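Local coordinates for FEZ-1 protein (Fluoribacter gormanii, PDB 5WCK) that probably hydrolyses beta-lactam antibiotics as a monomeric subclass B3 metallo-beta-lactamase with two zinc ions in its active site, at residues Pro3-Phe8 against Asp23-Tyr28; Gly35-Asn40 against Val134-Thr139; Gly79-Lys84 against Tyr118-Thr123; Met94-Ser99 against Ala143-Gly148. The protein carries 2 engineered substitutions. All blocks are in the same frame, centred on the assembly; numbering follows the deposited sequence.

Interaction 1 of 4, residues Pro3-Phe8 against Asp23-Tyr28; sequences PMPNPF and DDLASY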
loop_
_atom_site.group_PDB
_atom_site.type_symbol
_atom_site.label_atom_id
_atom_site.label_comp_id
_atom_site.label_asym_id
_atom_site.label_seq_id
_atom_site.Cartn_x
_atom_site.Cartn_y
_atom_site.Cartn_z
ATOM N N PRO A 3 -5.622 7.367 14.892
ATOM C CA PRO A 3 -5.729 6.329 15.918
ATOM C C PRO A 3 -4.548 5.345 15.884
ATOM O O PRO A 3 -4.276 4.756 14.859
ATOM C CB PRO A 3 -7.058 5.606 15.627
ATOM C CG PRO A 3 -7.549 6.122 14.288
ATOM C CD PRO A 3 -6.751 7.362 13.954
ATOM N N MET A 4 -3.853 5.175 17.013
ATOM C CA MET A 4 -2.710 4.275 17.081
ATOM C C MET A 4 -3.198 2.861 16.766
ATOM O O MET A 4 -4.070 2.321 17.444
ATOM C CB MET A 4 -2.058 4.299 18.475
ATOM C CG MET A 4 -0.917 3.290 18.670
ATOM S SD MET A 4 0.579 3.536 17.641
ATOM C CE MET A 4 0.830 1.825 17.185
ATOM N N PRO A 5 -2.659 2.199 15.723
ATOM C CA PRO A 5 -3.007 0.807 15.481
ATOM C C PRO A 5 -2.594 -0.128 16.633
ATOM O O PRO A 5 -1.629 0.155 17.370
ATOM C CB PRO A 5 -2.188 0.422 14.240
ATOM C CG PRO A 5 -1.748 1.721 13.614
ATOM C CD PRO A 5 -1.717 2.740 14.730
ATOM N N ASN A 6 -3.270 -1.274 16.698
ATOM C CA ASN A 6 -2.954 -2.339 17.613
ATOM C C ASN A 6 -2.128 -3.401 16.895
ATOM O O ASN A 6 -2.231 -3.544 15.677
ATOM C CB ASN A 6 -4.226 -2.975 18.157
ATOM C CG ASN A 6 -5.075 -1.944 18.859
ATOM O OD1 ASN A 6 -4.654 -1.419 19.893
ATOM N ND2 ASN A 6 -6.239 -1.639 18.301
ATOM N N PRO A 7 -1.306 -4.191 17.616
ATOM C CA PRO A 7 -0.580 -5.285 16.991
ATOM C C PRO A 7 -1.529 -6.330 16.389
ATOM O O PRO A 7 -2.696 -6.498 16.807
ATOM C CB PRO A 7 0.284 -5.899 18.101
ATOM C CG PRO A 7 -0.215 -5.297 19.392
ATOM C CD PRO A 7 -0.970 -4.036 19.049
ATOM N N PHE A 8 -1.011 -7.021 15.377
ATOM C CA PHE A 8 -1.754 -8.054 14.709
ATOM C C PHE A 8 -0.815 -9.226 14.504
ATOM O O PHE A 8 0.355 -9.020 14.216
ATOM C CB PHE A 8 -2.311 -7.574 13.361
ATOM C CG PHE A 8 -3.421 -8.431 12.818
ATOM C CD1 PHE A 8 -4.741 -8.208 13.192
ATOM C CD2 PHE A 8 -3.162 -9.527 12.014
ATOM C CE1 PHE A 8 -5.758 -9.026 12.738
ATOM C CE2 PHE A 8 -4.179 -10.358 11.580
ATOM C CZ PHE A 8 -5.485 -10.090 11.915
ATOM N N ASP A 23 -3.455 -4.011 13.005
ATOM C CA ASP A 23 -4.868 -4.276 12.794
ATOM C C ASP A 23 -5.530 -3.226 11.886
ATOM O O ASP A 23 -6.769 -3.290 11.671
ATOM C CB ASP A 23 -5.592 -4.386 14.136
ATOM C CG ASP A 23 -5.822 -3.068 14.847
ATOM O OD1 ASP A 23 -5.154 -2.074 14.513
ATOM O OD2 ASP A 23 -6.721 -3.051 15.752
ATOM N N ASP A 24 -4.740 -2.266 11.379
ATOM C CA ASP A 24 -5.232 -1.188 10.507
ATOM C C ASP A 24 -4.220 -0.969 9.377
ATOM O O ASP A 24 -4.447 -1.404 8.236
ATOM C CB ASP A 24 -5.505 0.089 11.312
ATOM C CG ASP A 24 -5.739 1.312 10.452
ATOM O OD1 ASP A 24 -6.164 1.139 9.279
ATOM O OD2 ASP A 24 -5.464 2.442 10.944
ATOM N N LEU A 25 -3.103 -0.312 9.693
ATOM C CA LEU A 25 -2.078 -0.033 8.704
ATOM C C LEU A 25 -1.434 -1.362 8.293
ATOM O O LEU A 25 -0.963 -2.130 9.161
ATOM C CB LEU A 25 -1.053 0.935 9.303
ATOM C CG LEU A 25 -1.642 2.213 9.881
ATOM C CD1 LEU A 25 -0.567 3.105 10.496
ATOM C CD2 LEU A 25 -2.461 2.954 8.836
ATOM N N ALA A 26 -1.521 -1.678 6.994
ATOM C CA ALA A 26 -1.131 -2.997 6.446
ATOM C C ALA A 26 0.282 -2.945 5.873
ATOM O O ALA A 26 0.591 -2.047 5.098
ATOM C CB ALA A 26 -2.082 -3.415 5.356
ATOM N N SER A 27 1.115 -3.917 6.262
ATOM C CA SER A 27 2.482 -4.050 5.766
ATOM C C SER A 27 2.699 -5.494 5.330
ATOM O O SER A 27 2.096 -6.432 5.891
ATOM C CB SER A 27 3.505 -3.670 6.808
ATOM O OG SER A 27 3.382 -2.306 7.140
ATOM N N TYR A 28 3.572 -5.673 4.332
ATOM C CA TYR A 28 3.744 -6.944 3.676
ATOM C C TYR A 28 5.233 -7.262 3.565
ATOM O O TYR A 28 6.052 -6.374 3.330
ATOM C CB TYR A 28 3.092 -6.921 2.287
ATOM C CG TYR A 28 1.627 -6.574 2.340
ATOM C CD1 TYR A 28 0.681 -7.562 2.565
ATOM C CD2 TYR A 28 1.188 -5.264 2.288
ATOM C CE1 TYR A 28 -0.664 -7.248 2.695
ATOM C CE2 TYR A 28 -0.152 -4.930 2.396
ATOM C CZ TYR A 28 -1.093 -5.934 2.599
ATOM O OH TYR A 28 -2.436 -5.687 2.710
HETATM O O HOH W 1 -5.562 2.586 13.626
#
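In this metallo-beta-lactamase alpha-beta/beta-alpha fold, the extended N-terminal segment 3-8 lies over the loop 23-28 that joins strands 17-19 and 28-32 beside the zinc site. Asp-23 carries most of the contact. Its carboxylate takes two bonds from Asn-6, both from above the carboxylate plane: the backbone N reaches OD1 at 3.0 Å, 61° out of that plane, and ND2 reaches OD2 at 3.0 Å. OD2 lies almost exactly in the amide plane of Asn-6, and the amide and carboxylate planes stand 76° apart. The third bond runs the other way, from Asp-23 N to Asn-6 O, nearly along the C=O axis. To turn its carboxylate back over Asn-6, Asp-23 holds CG in the crowded position between backbone N and carbonyl carbon (chi1 75°). On one flank, CD1 of the Phe-8 ring lies 4.0 Å from Asp-23 CB; Tyr-225 meets the same ring edge-to-face. On the other, Pro-5 CG rests 3.6 Å from Leu-25 CD1. Farther out, Asp-24 links the N-terminal segment to the metal site: OD1 is hydrogen-bonded to ND1 of the zinc ligand His-215, a second-shell contact that probably orients and polarises the imidazole. Asp-24 OD2 is bonded to Tyr-2 OH and accepts from a water, 2.7 Å away, that also donates to Pro-3 O at 2.8 Å.

Interaction 2 of 4, residues Gly35-Asn40 against Val134-Thr139; sequences GNILIN and VELGGT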
loop_
_atom_site.group_PDB
_atom_site.type_symbol
_atom_site.label_atom_id
_atom_site.label_comp_id
_atom_site.label_asym_id
_atom_site.label_seq_id
_atom_site.Cartn_x
_atom_site.Cartn_y
_atom_site.Cartn_z
ATOM N N GLY A 35 16.975 -12.273 -0.095
ATOM C CA GLY A 35 16.567 -11.277 0.885
ATOM C C GLY A 35 15.097 -10.946 0.732
ATOM O O GLY A 35 14.386 -11.555 -0.087
ATOM N N ASN A 36 14.645 -9.965 1.520
ATOM C CA ASN A 36 13.212 -9.703 1.662
ATOM C C ASN A 36 12.847 -8.294 1.190
ATOM O O ASN A 36 13.669 -7.365 1.246
ATOM C CB ASN A 36 12.794 -9.890 3.120
ATOM C CG ASN A 36 13.209 -11.241 3.656
ATOM O OD1 ASN A 36 13.308 -12.222 2.904
ATOM N ND2 ASN A 36 13.479 -11.286 4.950
ATOM N N ILE A 37 11.586 -8.143 0.756
ATOM C CA ILE A 37 11.003 -6.862 0.390
ATOM C C ILE A 37 9.930 -6.538 1.435
ATOM O O ILE A 37 9.124 -7.416 1.766
ATOM C CB ILE A 37 10.345 -6.897 -0.996
ATOM C CG1 ILE A 37 11.332 -7.361 -2.076
ATOM C CG2 ILE A 37 9.700 -5.559 -1.336
ATOM C CD1 ILE A 37 10.700 -7.605 -3.423
ATOM N N LEU A 38 9.974 -5.321 1.967
ATOM C CA LEU A 38 8.974 -4.819 2.901
ATOM C C LEU A 38 8.148 -3.728 2.216
ATOM O O LEU A 38 8.717 -2.813 1.590
ATOM C CB LEU A 38 9.672 -4.267 4.149
ATOM C CG LEU A 38 8.754 -3.637 5.188
ATOM C CD1 LEU A 38 7.797 -4.646 5.795
ATOM C CD2 LEU A 38 9.546 -2.960 6.297
ATOM N N ILE A 39 6.814 -3.829 2.336
ATOM C CA ILE A 39 5.881 -2.803 1.784
ATOM C C ILE A 39 5.138 -2.155 2.964
ATOM O O ILE A 39 4.512 -2.890 3.688
ATOM C CB ILE A 39 4.886 -3.418 0.774
ATOM C CG1 ILE A 39 5.574 -4.330 -0.244
ATOM C CG2 ILE A 39 4.128 -2.305 0.074
ATOM C CD1 ILE A 39 4.686 -4.753 -1.403
ATOM N N ASN A 40 5.300 -0.833 3.089
ATOM C CA ASN A 40 4.680 0.079 4.090
ATOM C C ASN A 40 5.460 0.091 5.414
ATOM O O ASN A 40 5.484 -0.898 6.061
ATOM C CB ASN A 40 3.161 -0.065 4.222
ATOM C CG ASN A 40 2.446 0.227 2.921
ATOM O OD1 ASN A 40 2.758 1.173 2.245
ATOM N ND2 ASN A 40 1.458 -0.580 2.589
ATOM N N VAL A 134 9.871 -4.608 -9.794
ATOM C CA VAL A 134 10.809 -4.707 -8.701
ATOM C C VAL A 134 11.065 -6.199 -8.506
ATOM O O VAL A 134 10.129 -6.976 -8.220
ATOM C CB VAL A 134 10.291 -4.050 -7.413
ATOM C CG1 VAL A 134 11.211 -4.329 -6.220
ATOM C CG2 VAL A 134 10.070 -2.557 -7.600
ATOM N N GLU A 135 12.328 -6.598 -8.704
ATOM C CA GLU A 135 12.686 -8.014 -8.796
ATOM C C GLU A 135 13.737 -8.327 -7.722
ATOM O O GLU A 135 14.701 -7.577 -7.544
ATOM C CB GLU A 135 13.248 -8.330 -10.188
ATOM C CG GLU A 135 12.295 -8.039 -11.357
ATOM C CD GLU A 135 12.847 -8.330 -12.753
ATOM O OE1 GLU A 135 12.897 -9.514 -13.139
ATOM O OE2 GLU A 135 13.256 -7.372 -13.459
ATOM N N LEU A 136 13.557 -9.435 -6.994
ATOM C CA LEU A 136 14.544 -9.896 -6.044
ATOM C C LEU A 136 14.424 -11.407 -5.916
ATOM O O LEU A 136 13.330 -11.925 -5.672
ATOM C CB LEU A 136 14.334 -9.234 -4.675
ATOM C CG LEU A 136 15.353 -9.547 -3.582
ATOM C CD1 LEU A 136 16.744 -9.036 -3.924
ATOM C CD2 LEU A 136 14.910 -8.994 -2.246
ATOM N N GLY A 137 15.551 -12.105 -6.139
ATOM C CA GLY A 137 15.583 -13.537 -5.919
ATOM C C GLY A 137 14.568 -14.310 -6.751
ATOM O O GLY A 137 14.119 -15.375 -6.311
ATOM N N GLY A 138 14.214 -13.776 -7.934
ATOM C CA GLY A 138 13.254 -14.408 -8.827
ATOM C C GLY A 138 11.811 -13.977 -8.608
ATOM O O GLY A 138 10.946 -14.307 -9.415
ATOM N N THR A 139 11.520 -13.320 -7.482
ATOM C CA THR A 139 10.195 -12.775 -7.259
ATOM C C THR A 139 10.055 -11.448 -8.022
ATOM O O THR A 139 10.976 -10.637 -8.005
ATOM C CB THR A 139 9.917 -12.627 -5.762
ATOM O OG1 THR A 139 9.826 -13.951 -5.240
ATOM C CG2 THR A 139 8.636 -11.868 -5.500
#
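Leu-136 carries most of this contact, and its packing is tightest at one methyl. With CG anti to the backbone N (chi1 -176°), the side chain reaches from strand 134-136 to the face of strand 35-39, where CD2 comes down on the backbone of Gly-35, 3.4 Å from its O. The same methyl touches Ile-37 CG1 at 3.9 Å, the two side chains sliding past each other in opposite directions. Gly-35, at phi 118°, brings bare backbone to this spot; its carbonyl O is bonded to Thr-32 OG1. Farther along, the fit is looser: Ile-37 CD1 stays 4.3 Å from Val-134 CG1, and Val-134 also leans on Ile-66 and Trp-156. On the solvent side, Glu-135 points away from strand 35-39 into the open. The chain then reverses through a type I' turn from Leu-136 to Thr-139, with Gly-137 and Gly-138 at its corners and paired bonds between the end residues, Thr-139 N to Leu-136 O at 2.9 Å and Leu-136 N to Thr-139 O at 3.0 Å. The strand axes lie 8.6 Å apart at 149°, a spacing of facing layers filled by apolar side chains, one methyl against backbone: the two sheets of the metallo-beta-lactamase sandwich, packed face to face.

Interaction 3 of 4, residues Gly79-Lys84 against Tyr118-Thr123; sequences GSELIK and YFTQST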
loop_
_atom_site.group_PDB
_atom_site.type_symbol
_atom_site.label_atom_id
_atom_site.label_comp_id
_atom_site.label_asym_id
_atom_site.label_seq_id
_atom_site.Cartn_x
_atom_site.Cartn_y
_atom_site.Cartn_z
ATOM N N GLY A 79 7.541 5.733 8.846
ATOM C CA GLY A 79 8.596 4.880 9.438
ATOM C C GLY A 79 9.786 4.625 8.523
ATOM O O GLY A 79 10.707 3.906 8.919
ATOM N N SER A 80 9.795 5.170 7.302
ATOM C CA SER A 80 10.756 4.737 6.277
ATOM C C SER A 80 12.195 5.091 6.673
ATOM O O SER A 80 13.087 4.262 6.505
ATOM C CB SER A 80 10.409 5.241 4.918
ATOM O OG SER A 80 9.189 4.619 4.466
ATOM N N GLU A 81 12.416 6.304 7.190
ATOM C CA GLU A 81 13.806 6.693 7.556
ATOM C C GLU A 81 14.359 5.727 8.617
ATOM O O GLU A 81 15.518 5.291 8.500
ATOM C CB GLU A 81 13.880 8.149 7.997
ATOM C CG GLU A 81 15.303 8.581 8.355
ATOM C CD GLU A 81 16.368 8.420 7.284
ATOM O OE1 GLU A 81 16.030 8.291 6.089
ATOM O OE2 GLU A 81 17.580 8.455 7.653
ATOM N N LEU A 82 13.563 5.406 9.644
ATOM C CA LEU A 82 13.984 4.461 10.681
ATOM C C LEU A 82 14.351 3.109 10.068
ATOM O O LEU A 82 15.359 2.506 10.418
ATOM C CB LEU A 82 12.869 4.259 11.707
ATOM C CG LEU A 82 12.600 5.437 12.635
ATOM C CD1 LEU A 82 11.266 5.229 13.332
ATOM C CD2 LEU A 82 13.737 5.573 13.651
ATOM N N ILE A 83 13.519 2.616 9.143
ATOM C CA ILE A 83 13.799 1.316 8.527
ATOM C C ILE A 83 15.119 1.382 7.751
ATOM O O ILE A 83 15.909 0.450 7.818
ATOM C CB ILE A 83 12.613 0.837 7.672
ATOM C CG1 ILE A 83 11.444 0.526 8.611
ATOM C CG2 ILE A 83 13.015 -0.365 6.823
ATOM C CD1 ILE A 83 10.202 -0.009 7.969
ATOM N N LYS A 84 15.349 2.472 7.030
ATOM C CA LYS A 84 16.585 2.653 6.254
ATOM C C LYS A 84 17.779 2.680 7.226
ATOM O O LYS A 84 18.807 2.050 6.952
ATOM C CB LYS A 84 16.549 3.933 5.421
ATOM C CG LYS A 84 15.544 3.950 4.272
ATOM C CD LYS A 84 15.732 5.128 3.365
ATOM C CE LYS A 84 16.941 5.001 2.455
ATOM N NZ LYS A 84 17.296 6.283 1.807
ATOM N N TYR A 118 3.118 15.724 8.656
ATOM C CA TYR A 118 4.495 15.683 8.236
ATOM C C TYR A 118 5.180 14.451 8.836
ATOM O O TYR A 118 4.713 13.857 9.804
ATOM C CB TYR A 118 5.269 16.925 8.682
ATOM C CG TYR A 118 4.805 18.254 8.145
ATOM C CD1 TYR A 118 3.915 18.379 7.088
ATOM C CD2 TYR A 118 5.262 19.420 8.738
ATOM C CE1 TYR A 118 3.511 19.620 6.618
ATOM C CE2 TYR A 118 4.868 20.669 8.283
ATOM C CZ TYR A 118 3.986 20.773 7.221
ATOM O OH TYR A 118 3.604 22.007 6.790
ATOM N N PHE A 119 6.280 14.048 8.211
ATOM C CA PHE A 119 7.052 12.895 8.678
ATOM C C PHE A 119 8.524 13.092 8.309
ATOM O O PHE A 119 8.884 13.999 7.583
ATOM C CB PHE A 119 6.433 11.606 8.107
ATOM C CG PHE A 119 6.234 11.588 6.613
ATOM C CD1 PHE A 119 5.098 12.143 6.034
ATOM C CD2 PHE A 119 7.155 10.981 5.780
ATOM C CE1 PHE A 119 4.909 12.110 4.660
ATOM C CE2 PHE A 119 6.970 10.954 4.410
ATOM C CZ PHE A 119 5.845 11.517 3.852
ATOM N N THR A 120 9.382 12.227 8.836
ATOM C CA THR A 120 10.837 12.346 8.647
ATOM C C THR A 120 11.205 12.262 7.171
ATOM O O THR A 120 10.787 11.336 6.466
ATOM C CB THR A 120 11.566 11.280 9.468
ATOM O OG1 THR A 120 11.146 11.421 10.826
ATOM C CG2 THR A 120 13.070 11.397 9.362
ATOM N N GLN A 121 12.006 13.231 6.717
ATOM C CA GLN A 121 12.559 13.241 5.374
ATOM C C GLN A 121 13.499 12.038 5.172
ATOM O O GLN A 121 14.166 11.558 6.099
ATOM C CB GLN A 121 13.296 14.559 5.123
ATOM C CG GLN A 121 12.384 15.776 5.193
ATOM C CD GLN A 121 13.100 17.066 4.872
ATOM O OE1 GLN A 121 14.227 17.070 4.392
ATOM N NE2 GLN A 121 12.420 18.176 5.100
ATOM N N SER A 122 13.492 11.507 3.946
ATOM C CA SER A 122 14.367 10.418 3.574
ATOM C C SER A 122 14.758 10.624 2.112
ATOM O O SER A 122 14.187 11.474 1.420
ATOM C CB SER A 122 13.705 9.094 3.832
ATOM O OG SER A 122 12.578 9.000 3.005
ATOM N N THR A 123 15.761 9.871 1.658
ATOM C CA THR A 123 16.102 9.868 0.261
ATOM C C THR A 123 15.545 8.596 -0.376
ATOM O O THR A 123 15.411 7.564 0.274
ATOM C CB THR A 123 17.618 9.990 0.082
ATOM O OG1 THR A 123 18.209 8.895 0.772
ATOM C CG2 THR A 123 18.169 11.281 0.639
HETATM O O HOH W 2 10.478 8.510 6.941
HETATM O O HOH W 3 17.332 8.508 3.738
#
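From its CB, which points toward the loop 118-123, Lys-84 leaves helix 80-84 with CG anti to its carbonyl carbon, beside the backbone N (chi1 -68°). Its CD comes to 3.9 Å from Thr-123 O. A bend at chi3 (75°) then turns the chain, bringing CE to 3.7 Å from Thr-123 O. At the tip, NZ donates to that carbonyl O over 2.7 Å, approaching from above the carbonyl plane at a C=O...N angle of 128°. NZ also donates to a water, which in turn donates a hydrogen bond to Glu-81 OE1 at 2.7 Å and accepts from Thr-123 N; Asp-125 adds a long, weak ion pair. The water thus lies between ammonium and carboxylate and joins both to the loop backbone. In this alpha-beta/beta-alpha fold, the contact is at the surface, fastening the helix that follows the zinc-binding segment to the loop leading into edge strand 126-128. One turn earlier, Glu-81 crosses Thr-120 at about a right angle, its CB 3.6 Å from Thr-120 CG2, while OE1 bends over Ser-122 CB. Thr-120 OG1 faces elsewhere, to Glu-44. A second water bridges the backbones, accepting from Glu-81 N and donating to Thr-120 O, each at 2.9 Å.

Interaction 4 of 4, residues Met94-Ser99 against Ala143-Gly148; sequences MDEDVS and AHLTPG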
loop_
_atom_site.group_PDB
_atom_site.type_symbol
_atom_site.label_atom_id
_atom_site.label_comp_id
_atom_site.label_asym_id
_atom_site.label_seq_id
_atom_site.Cartn_x
_atom_site.Cartn_y
_atom_site.Cartn_z
ATOM N N MET A 94 7.409 5.538 -6.507
ATOM C CA MET A 94 6.831 6.044 -7.747
ATOM C C MET A 94 7.154 7.545 -7.897
ATOM O O MET A 94 6.928 8.323 -6.983
ATOM C CB MET A 94 5.312 5.851 -7.714
ATOM C CG MET A 94 4.586 6.129 -9.028
ATOM S SD MET A 94 5.011 5.063 -10.439
ATOM C CE MET A 94 4.236 3.539 -9.899
ATOM N N ASP A 95 7.649 7.898 -9.090
ATOM C CA ASP A 95 8.090 9.224 -9.510
ATOM C C ASP A 95 7.202 10.323 -8.919
ATOM O O ASP A 95 7.702 11.245 -8.250
ATOM C CB ASP A 95 8.168 9.270 -11.030
ATOM C CG ASP A 95 8.797 10.531 -11.612
ATOM O OD1 ASP A 95 9.516 11.239 -10.866
ATOM O OD2 ASP A 95 8.604 10.761 -12.825
ATOM N N GLU A 96 5.895 10.230 -9.163
ATOM C CA GLU A 96 4.969 11.309 -8.824
ATOM C C GLU A 96 4.850 11.543 -7.315
ATOM O O GLU A 96 4.380 12.641 -6.905
ATOM C CB GLU A 96 3.592 11.022 -9.415
ATOM C CG GLU A 96 3.511 11.147 -10.939
ATOM C CD GLU A 96 4.012 9.990 -11.804
ATOM O OE1 GLU A 96 4.565 8.974 -11.257
ATOM O OE2 GLU A 96 3.885 10.092 -13.053
ATOM N N ASP A 97 5.246 10.566 -6.476
ATOM C CA ASP A 97 5.215 10.737 -5.025
ATOM C C ASP A 97 6.587 11.052 -4.382
ATOM O O ASP A 97 6.660 11.235 -3.191
ATOM C CB ASP A 97 4.613 9.516 -4.337
ATOM C CG ASP A 97 3.114 9.587 -4.111
ATOM O OD1 ASP A 97 2.494 10.633 -4.449
ATOM O OD2 ASP A 97 2.579 8.571 -3.619
ATOM N N VAL A 98 7.661 11.110 -5.179
ATOM C CA VAL A 98 9.024 11.302 -4.650
ATOM C C VAL A 98 9.128 12.647 -3.927
ATOM O O VAL A 98 9.706 12.707 -2.832
ATOM C CB VAL A 98 10.070 11.153 -5.753
ATOM C CG1 VAL A 98 11.449 11.633 -5.280
ATOM C CG2 VAL A 98 10.126 9.703 -6.234
ATOM N N SER A 99 8.539 13.709 -4.506
ATOM C CA SER A 99 8.648 15.029 -3.867
ATOM C C SER A 99 8.109 14.980 -2.432
ATOM O O SER A 99 8.677 15.570 -1.498
ATOM C CB SER A 99 7.949 16.090 -4.667
ATOM O OG SER A 99 7.951 17.314 -3.957
ATOM N N ALA A 143 4.730 -2.339 -10.235
ATOM C CA ALA A 143 4.194 -1.075 -9.743
ATOM C C ALA A 143 3.193 -0.520 -10.759
ATOM O O ALA A 143 3.552 -0.238 -11.902
ATOM C CB ALA A 143 5.309 -0.097 -9.525
ATOM N N HIS A 144 1.932 -0.394 -10.354
ATOM C CA HIS A 144 0.914 0.213 -11.196
ATOM C C HIS A 144 0.565 1.584 -10.633
ATOM O O HIS A 144 0.158 1.692 -9.482
ATOM C CB HIS A 144 -0.348 -0.639 -11.305
ATOM C CG HIS A 144 -0.094 -2.012 -11.814
ATOM N ND1 HIS A 144 -0.219 -2.351 -13.143
ATOM C CD2 HIS A 144 0.314 -3.126 -11.165
ATOM C CE1 HIS A 144 0.046 -3.646 -13.274
ATOM N NE2 HIS A 144 0.378 -4.129 -12.091
ATOM N N LEU A 145 0.714 2.615 -11.464
ATOM C CA LEU A 145 0.305 3.946 -11.071
ATOM C C LEU A 145 -1.227 4.008 -11.092
ATOM O O LEU A 145 -1.856 3.896 -12.161
ATOM C CB LEU A 145 0.942 4.968 -12.017
ATOM C CG LEU A 145 0.631 6.434 -11.750
ATOM C CD1 LEU A 145 1.027 6.867 -10.370
ATOM C CD2 LEU A 145 1.312 7.306 -12.791
ATOM N N THR A 146 -1.798 4.211 -9.906
ATOM C CA THR A 146 -3.223 4.389 -9.726
ATOM C C THR A 146 -3.420 5.680 -8.955
ATOM O O THR A 146 -3.659 5.672 -7.748
ATOM C CB THR A 146 -3.844 3.177 -9.020
ATOM O OG1 THR A 146 -3.222 2.933 -7.757
ATOM C CG2 THR A 146 -3.742 1.949 -9.901
ATOM N N PRO A 147 -3.256 6.828 -9.644
ATOM C CA PRO A 147 -3.201 8.118 -8.969
ATOM C C PRO A 147 -4.570 8.686 -8.605
ATOM O O PRO A 147 -5.619 8.172 -9.010
ATOM C CB PRO A 147 -2.509 8.981 -10.027
ATOM C CG PRO A 147 -3.046 8.442 -11.330
ATOM C CD PRO A 147 -3.150 6.951 -11.105
ATOM N N GLY A 148 -4.516 9.751 -7.813
ATOM C CA GLY A 148 -5.694 10.478 -7.338
ATOM C C GLY A 148 -5.621 10.697 -5.839
ATOM O O GLY A 148 -5.521 11.840 -5.360
#
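The backbones keep well apart, 7.6 Å between Met-94 CA and Leu-145 CA at their nearest, where the chain leaves strand 90-94 for the helix that follows, opposite the end of strand 139-145. Side chains span the interval. Met-94 sets CG anti to its backbone N (chi1 -171°), then bends at both chi2 and chi3, so that the thioether folds round and its CE comes to rest 3.8 Å from Ala-143 CB. Midway along the chain, Met-94 CG meets Leu-145 CD1 at 3.9 Å, the two side chains crossing obliquely. Met-94 and Ala-143 both also touch Thr-154 of the adjoining strand. This is packing between the two sheets of the alpha-beta/beta-alpha sandwich, buried at Met-94 and Ala-143 and partly open at Leu-145 and Glu-96: strand 90-94 belongs to one sheet and strand 139-145 to the other, and the chain beyond Leu-145 runs on to the zinc ligand His-149. Leu-145 points its other methyl, CD2, at the carboxylate of Glu-96, 3.8 Å from OE2. The Glu-96 side chain, bent at chi2 (80°), crosses the leucine at about a right angle and also touches Arg-151. Beside the contact, Asp-97 OD2 ties the helix to the zinc-binding segment through the backbone N of Ala-72, between the ligands His-71 and His-73.

From the N terminus, interaction 1 closes first, a short loop holding strands 11-14 and 17-19, before any other contact opens. It hands on directly to interaction 2: Tyr-28 O meets Ile-39 N between neighbouring strands, and Ser-27 OG meets Asn-40 O just beyond them. Interaction 2 then opens a long loop, from 35-40 to 134-139, and interaction 3 is nested within it, touching it where Ile-83 packs on Leu-38. Interaction 4 opens inside interaction 3 and closes after both, so it crosses interactions 2 and 3; its strand 139-145 follows strand 133-136 in the same sheet. Interactions 2 and 4 thus join the two sheets at separate places, while interaction 3 ties a helix to a surface loop.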